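Local coordinates for protein estrogen receptor (Crassostrea gigas, PDB 4N1Y) that probably acts as a constitutively active nuclear receptor, its ligand-binding domain being the evolved descendant of a hormone-operated switch in transcription, at residues 209-213 with 224-229. Sequence-based numbering, arbitrary orientation.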
loop_
_atom_site.group_PDB
_atom_site.type_symbol
_atom_site.label_atom_id
_atom_site.label_comp_id
_atom_site.label_asym_id
_atom_site.label_seq_id
_atom_site.Cartn_x
_atom_site.Cartn_y
_atom_site.Cartn_z
ATOM N N PHE B 209 4.992 6.828 15.553
ATOM C CA PHE B 209 5.132 8.202 16.007
ATOM C C PHE B 209 4.012 8.571 16.986
ATOM O O PHE B 209 4.228 9.352 17.917
ATOM C CB PHE B 209 5.159 9.151 14.816
ATOM C CG PHE B 209 6.536 9.373 14.265
ATOM C CD1 PHE B 209 7.270 8.315 13.757
ATOM C CD2 PHE B 209 7.099 10.635 14.255
ATOM C CE1 PHE B 209 8.532 8.515 13.254
ATOM C CE2 PHE B 209 8.369 10.836 13.752
ATOM C CZ PHE B 209 9.083 9.775 13.258
ATOM N N GLN B 210 2.828 7.993 16.795
ATOM C CA GLN B 210 1.735 8.236 17.716
ATOM C C GLN B 210 2.099 7.715 19.100
ATOM O O GLN B 210 1.804 8.360 20.108
ATOM C CB GLN B 210 0.449 7.569 17.230
ATOM C CG GLN B 210 -0.165 8.186 15.986
ATOM C CD GLN B 210 -1.411 7.442 15.525
ATOM O OE1 GLN B 210 -1.439 6.212 15.510
ATOM N NE2 GLN B 210 -2.450 8.187 15.155
ATOM N N ARG B 211 2.789 6.579 19.157
ATOM C CA ARG B 211 3.147 5.987 20.444
ATOM C C ARG B 211 4.355 6.690 21.053
ATOM O O ARG B 211 4.536 6.700 22.264
ATOM C CB ARG B 211 3.431 4.494 20.305
ATOM C CG ARG B 211 2.203 3.602 20.232
ATOM C CD ARG B 211 2.611 2.152 20.091
ATOM N NE ARG B 211 3.785 1.995 19.245
ATOM C CZ ARG B 211 4.439 0.848 19.081
ATOM N NH1 ARG B 211 4.018 -0.253 19.707
ATOM N NH2 ARG B 211 5.486 0.798 18.256
ATOM N N LEU B 212 5.187 7.267 20.198
ATOM C CA LEU B 212 6.260 8.149 20.636
ATOM C C LEU B 212 5.667 9.371 21.294
ATOM O O LEU B 212 6.113 9.794 22.371
ATOM C CB LEU B 212 7.137 8.581 19.465
ATOM C CG LEU B 212 8.494 7.894 19.353
ATOM C CD1 LEU B 212 9.340 8.655 18.360
ATOM C CD2 LEU B 212 9.165 7.796 20.703
ATOM N N LYS B 213 4.679 9.951 20.613
ATOM C CA LYS B 213 3.983 11.125 21.120
ATOM C C LYS B 213 3.475 10.853 22.520
ATOM O O LYS B 213 3.693 11.647 23.429
ATOM C CB LYS B 213 2.811 11.502 20.211
ATOM C CG LYS B 213 2.192 12.847 20.533
ATOM C CD LYS B 213 1.105 13.171 19.537
ATOM C CE LYS B 213 -0.083 12.244 19.741
ATOM N NZ LYS B 213 -0.918 12.137 18.512
ATOM N N LEU B 224 3.828 18.509 13.702
ATOM C CA LEU B 224 3.898 17.061 13.623
ATOM C C LEU B 224 2.806 16.478 14.514
ATOM O O LEU B 224 2.160 15.477 14.198
ATOM C CB LEU B 224 5.275 16.566 14.061
ATOM C CG LEU B 224 5.685 15.202 13.529
ATOM C CD1 LEU B 224 5.374 15.159 12.068
ATOM C CD2 LEU B 224 7.152 14.972 13.740
ATOM N N LYS B 225 2.627 17.122 15.653
ATOM C CA LYS B 225 1.651 16.684 16.618
ATOM C C LYS B 225 0.205 16.799 16.072
ATOM O O LYS B 225 -0.625 15.932 16.348
ATOM C CB LYS B 225 1.870 17.456 17.910
ATOM C CG LYS B 225 0.872 17.232 18.992
ATOM C CD LYS B 225 1.045 18.342 20.018
ATOM C CE LYS B 225 2.520 18.496 20.395
ATOM N NZ LYS B 225 2.766 19.628 21.334
ATOM N N GLU B 226 -0.104 17.830 15.283
ATOM C CA GLU B 226 -1.461 17.920 14.715
ATOM C C GLU B 226 -1.638 16.804 13.688
ATOM O O GLU B 226 -2.723 16.233 13.557
ATOM C CB GLU B 226 -1.773 19.278 14.055
ATOM C CG GLU B 226 -1.508 20.538 14.885
ATOM C CD GLU B 226 -1.686 21.837 14.080
ATOM O OE1 GLU B 226 -1.297 21.847 12.894
ATOM O OE2 GLU B 226 -2.123 22.871 14.649
ATOM N N MET B 227 -0.583 16.513 12.935
ATOM C CA MET B 227 -0.665 15.449 11.947
ATOM C C MET B 227 -0.975 14.110 12.594
ATOM O O MET B 227 -1.731 13.306 12.046
ATOM C CB MET B 227 0.631 15.354 11.147
ATOM C CG MET B 227 0.913 16.632 10.425
ATOM S SD MET B 227 -0.372 16.958 9.205
ATOM C CE MET B 227 0.231 16.018 7.821
ATOM N N LEU B 228 -0.419 13.884 13.776
ATOM C CA LEU B 228 -0.615 12.609 14.443
ATOM C C LEU B 228 -2.041 12.521 14.966
ATOM O O LEU B 228 -2.676 11.468 14.886
ATOM C CB LEU B 228 0.402 12.441 15.569
ATOM C CG LEU B 228 1.814 12.194 15.035
ATOM C CD1 LEU B 228 2.829 12.145 16.155
ATOM C CD2 LEU B 228 1.875 10.927 14.195
ATOM N N ASP B 229 -2.553 13.643 15.464
ATOM C CA ASP B 229 -3.882 13.665 16.067
ATOM C C ASP B 229 -5.008 13.735 15.038
ATOM O O ASP B 229 -6.182 13.660 15.394
ATOM C CB ASP B 229 -3.997 14.849 17.037
ATOM C CG ASP B 229 -3.113 14.688 18.273
ATOM O OD1 ASP B 229 -2.772 13.542 18.638
ATOM O OD2 ASP B 229 -2.750 15.715 18.884
#
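Lys-213 and Leu-228 lie alongside each other with different first torsions: CG of Lys-213 stands anti to its backbone N (chi1 -170°), whereas CG of Leu-228 lies anti to the carbonyl carbon (chi1 -72°). The two side chains run past each other in opposite directions, CD of Lys-213 lying 3.9 Å from CD1 of Leu-228. A bend at chi3 then turns the lysine end to Asp-229, where NZ forms a salt bridge with OD1; the modelled separation is too short to be taken literally at 2.6 Å resolution, so the pairing is clear but its detailed geometry is doubtful.

Leu-228 packs against Phe-209, Gln-210 and Lys-213 on one face of the facing helix. Its CD1 rests 3.6 Å from the carbonyl O of Phe-209, and its CD2 meets CB of Phe-209 at 3.8 Å. The same Leu-228 CD2 lies 3.9 Å from CG of Gln-210. An alanine here would strip away both methyls and is likely to open a gap beside Phe-209 and the aliphatic part of Lys-213. From the extended Gln-210, NE2 reaches the backbone O of Leu-228 in a weak but fairly straight hydrogen bond (3.3 Å). At the buried end, CD2 of Leu-224 approaches the edge of the Phe-209 ring, near its plane.

The short axes cross at -115°, 10.1 Å apart, joining the C-terminal part of helix 187-215 to helix 222-229. Phe-220, in the connection, packs on Phe-209 and Leu-228, while Phe-209 and Leu-224 both continue inward onto helices 34-56 and 67-89.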